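Local coordinates for NIPSNAP domain protein (Burkholderia xenovorans, PDB 5K9F) that is of unknown function but belongs to the NipSnap family and binds oxamic acid in a pocket of its ferredoxin-like alpha-beta fold, at residues A[21-26]-A[55-60]. Numbering follows the deposited sequence. Where two conformers were deposited one is given.
Sequences GSVSTF and DLNRVI
Val-23 and Asn-57 bring the two backbones nearest, with CA of Val-23 5.9 Å from CA of Asn-57, where the first turn of helix 23-33 meets the residue leading into strand 58-65. Positive phi occurs on each segment: at Gly-21 (87°), two residues before Val-23, where it suits glycine, and at Asn-57 itself (67°), a left-handed conformation that asparagine tolerates well. A chi1 of -52° puts CG of Asn-57 beside its backbone N. OD1 accepts a nearly straight bond from the backbone N of Gly-21, 3.2 Å away, the donor standing well above the carbonyl plane. The same OD1 takes a hydrogen from a water at 2.8 Å, and that water accepts from N of Val-23. ND2 of Asn-57 is hydrogen-bonded to OE1 of Gln-98 of a second subunit, so one carboxamide joins the loop before the helix, and through a water the helix's first amide, to the subunit interface.

Within the ferredoxin-like alpha-beta fold of the dimeric alpha-beta barrel clan, the pairing lays helix 23-33 against a four-stranded antiparallel sheet. CG2 of Val-23 rests 3.5 Å from CA of Asn-57. Val-59, beta-branched as suits a strand, has two conformers; in one, its CG1 lies 4.3 Å from CG1 of Val-23, whose branching serves turn and strand alike, and its CG2 meets the Phe-26 ring obliquely, 4.2 Å from CE1. That flat ring spans from strand to bound oxamic acid, which in that conformer puts Val-59 just behind the pocket. Arg-58 points away from the helix, long enough for two partners: NE donates to O of Asp-55 at 2.8 Å, in the guanidinium plane, and NH1 forms a salt bridge with Glu-101 of a third subunit.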
ATOM      1  N   GLY A  21       8.732 -18.676  -7.499  1.00 17.60           N
ATOM      2  CA  GLY A  21       8.907 -20.018  -7.995  1.00 19.57           C
ATOM      3  C   GLY A  21       9.087 -21.084  -6.941  1.00 18.18           C
ATOM      4  O   GLY A  21       9.210 -22.263  -7.298  1.00 20.62           O
ATOM      5  N   SER A  22       9.099 -20.723  -5.663  1.00 18.08           N
ATOM      6  CA  SER A  22       9.499 -21.649  -4.613  1.00 15.78           C
ATOM      7  C   SER A  22       8.325 -22.283  -3.868  1.00 15.19           C
ATOM      8  O   SER A  22       8.557 -23.089  -2.958  1.00 17.00           O
ATOM      9  CB  SER A  22      10.431 -20.936  -3.618  1.00 16.87           C
ATOM     10  OG  SER A  22       9.719 -20.032  -2.797  1.00 17.76           O
ATOM     11  N   VAL A  23       7.078 -21.976  -4.243  1.00 15.80           N
ATOM     12  CA  VAL A  23       5.929 -22.450  -3.463  1.00 13.85           C
ATOM     13  C   VAL A  23       5.889 -23.976  -3.405  1.00 16.96           C
ATOM     14  O   VAL A  23       5.714 -24.565  -2.332  1.00 16.78           O
ATOM     15  CB  VAL A  23       4.613 -21.884  -4.029  1.00 16.48           C
ATOM     16  CG1 VAL A  23       3.418 -22.620  -3.401  1.00 20.49           C
ATOM     17  CG2 VAL A  23       4.521 -20.396  -3.747  1.00 20.67           C
ATOM     18  N   SER A  24       6.021 -24.644  -4.552  1.00 18.08           N
ATOM     19  CA  SER A  24       5.909 -26.100  -4.529  0.56 17.85           C
ATOM     20  C   SER A  24       7.048 -26.733  -3.734  1.00 19.12           C
ATOM     21  O   SER A  24       6.834 -27.732  -3.031  1.00 22.46           O
ATOM     22  CB  SER A  24       5.855 -26.655  -5.952  0.56 24.04           C
ATOM     23  OG  SER A  24       7.062 -26.420  -6.642  0.56 22.43           O
ATOM     24  N   THR A  25       8.252 -26.164  -3.810  1.00 18.02           N
ATOM     25  CA  THR A  25       9.365 -26.675  -3.013  1.00 19.40           C
ATOM     26  C   THR A  25       9.094 -26.500  -1.524  1.00 17.48           C
ATOM     27  O   THR A  25       9.327 -27.421  -0.725  1.00 19.21           O
ATOM     28  CB  THR A  25      10.659 -25.958  -3.403  1.00 22.10           C
ATOM     29  OG1 THR A  25      10.955 -26.218  -4.779  1.00 23.56           O
ATOM     30  CG2 THR A  25      11.823 -26.438  -2.552  1.00 22.17           C
ATOM     31  N   PHE A  26       8.592 -25.325  -1.137  1.00 15.31           N
ATOM     32  CA  PHE A  26       8.284 -25.066   0.266  1.00 14.19           C
ATOM     33  C   PHE A  26       7.214 -26.024   0.775  1.00 16.92           C
ATOM     34  O   PHE A  26       7.355 -26.613   1.855  1.00 16.94           O
ATOM     35  CB  PHE A  26       7.836 -23.611   0.448  1.00 14.73           C
ATOM     36  CG  PHE A  26       7.513 -23.251   1.874  1.00 17.08           C
ATOM     37  CD1 PHE A  26       6.234 -23.442   2.381  1.00 14.77           C
ATOM     38  CD2 PHE A  26       8.490 -22.726   2.707  1.00 22.11           C
ATOM     39  CE1 PHE A  26       5.937 -23.132   3.686  1.00 17.20           C
ATOM     40  CE2 PHE A  26       8.201 -22.401   4.018  1.00 21.19           C
ATOM     41  CZ  PHE A  26       6.919 -22.608   4.513  1.00 21.75           C
ATOM     42  N   ASP A  55      -0.901 -11.120  -5.069  1.00 10.94           N
ATOM     43  CA  ASP A  55       0.509 -11.453  -4.969  1.00 13.20           C
ATOM     44  C   ASP A  55       0.658 -12.959  -5.138  1.00 14.86           C
ATOM     45  O   ASP A  55       0.041 -13.738  -4.406  1.00 13.37           O
ATOM     46  CB  ASP A  55       1.081 -11.021  -3.611  1.00 13.87           C
ATOM     47  CG  ASP A  55       1.190  -9.498  -3.444  1.00 30.66           C
ATOM     48  OD1 ASP A  55       1.151  -8.751  -4.448  1.00 27.24           O
ATOM     49  OD2 ASP A  55       1.352  -9.045  -2.286  1.00 29.45           O
ATOM     50  N   LEU A  56       1.435 -13.369  -6.126  1.00 12.98           N
ATOM     51  CA  LEU A  56       1.736 -14.774  -6.271  1.00 12.92           C
ATOM     52  C   LEU A  56       2.844 -15.135  -5.284  1.00 16.48           C
ATOM     53  O   LEU A  56       3.451 -14.275  -4.642  1.00 16.82           O
ATOM     54  CB  LEU A  56       2.128 -15.098  -7.721  1.00 12.84           C
ATOM     55  CG  LEU A  56       1.002 -14.859  -8.740  1.00 13.97           C
ATOM     56  CD1 LEU A  56       1.514 -14.833 -10.195  1.00 14.79           C
ATOM     57  CD2 LEU A  56      -0.116 -15.901  -8.546  1.00 19.22           C
ATOM     58  N   ASN A  57       3.074 -16.426  -5.140  1.00 16.06           N
ATOM     59  CA  ASN A  57       4.107 -16.934  -4.237  1.00 13.45           C
ATOM     60  C   ASN A  57       3.785 -16.674  -2.769  1.00 12.71           C
ATOM     61  O   ASN A  57       4.697 -16.545  -1.948  1.00 13.60           O
ATOM     62  CB  ASN A  57       5.480 -16.353  -4.587  1.00 16.82           C
ATOM     63  CG  ASN A  57       5.804 -16.532  -6.043  1.00 17.06           C
ATOM     64  OD1 ASN A  57       5.899 -17.660  -6.519  1.00 18.66           O
ATOM     65  ND2 ASN A  57       5.944 -15.426  -6.778  1.00 15.49           N
ATOM     66  N   ARG A  58       2.503 -16.603  -2.419  1.00  9.99           N
ATOM     67  CA  ARG A  58       2.085 -16.518  -1.030  1.00 10.61           C
ATOM     68  C   ARG A  58       1.626 -17.871  -0.546  1.00 11.11           C
ATOM     69  O   ARG A  58       0.943 -18.603  -1.271  1.00 12.59           O
ATOM     70  CB  ARG A  58       0.918 -15.548  -0.840  1.00 11.11           C
ATOM     71  CG  ARG A  58       1.278 -14.085  -0.944  1.00 12.27           C
ATOM     72  CD  ARG A  58       0.023 -13.252  -0.693  1.00 11.68           C
ATOM     73  NE  ARG A  58      -0.946 -13.387  -1.788  1.00 11.16           N
ATOM     74  CZ  ARG A  58      -2.261 -13.243  -1.655  1.00 12.81           C
ATOM     75  NH1 ARG A  58      -2.800 -12.973  -0.466  1.00 15.33           N
ATOM     76  NH2 ARG A  58      -3.047 -13.363  -2.727  1.00 14.48           N
ATOM     77  N   VAL A  59       1.979 -18.214   0.689  0.54 11.76           N
ATOM     78  CA  VAL A  59       1.324 -19.310   1.390  0.54 12.63           C
ATOM     79  C   VAL A  59       0.591 -18.725   2.586  0.54 15.36           C
ATOM     80  O   VAL A  59       1.140 -17.896   3.323  0.54 14.56           O
ATOM     81  CB  VAL A  59       2.300 -20.428   1.799  0.54 10.35           C
ATOM     82  CG1 VAL A  59       2.775 -21.193   0.557  0.54 13.32           C
ATOM     83  CG2 VAL A  59       3.484 -19.885   2.582  0.54 10.59           C
ATOM     84  N   ILE A  60      -0.656 -19.144   2.759  1.00 13.31           N
ATOM     85  CA  ILE A  60      -1.592 -18.557   3.702  1.00 12.60           C
ATOM     86  C   ILE A  60      -2.100 -19.668   4.599  1.00 11.92           C
ATOM     87  O   ILE A  60      -2.575 -20.698   4.102  1.00 13.63           O
ATOM     88  CB  ILE A  60      -2.751 -17.871   2.960  1.00 11.87           C
ATOM     89  CG1 ILE A  60      -2.208 -16.699   2.133  1.00 13.24           C
ATOM     90  CG2 ILE A  60      -3.801 -17.385   3.931  1.00 14.66           C
ATOM     91  CD1 ILE A  60      -3.251 -16.153   1.179  1.00 21.59           C
TER
HETATM   92  O   HOH W   1       6.067 -20.460  -6.705  1.00 22.38           O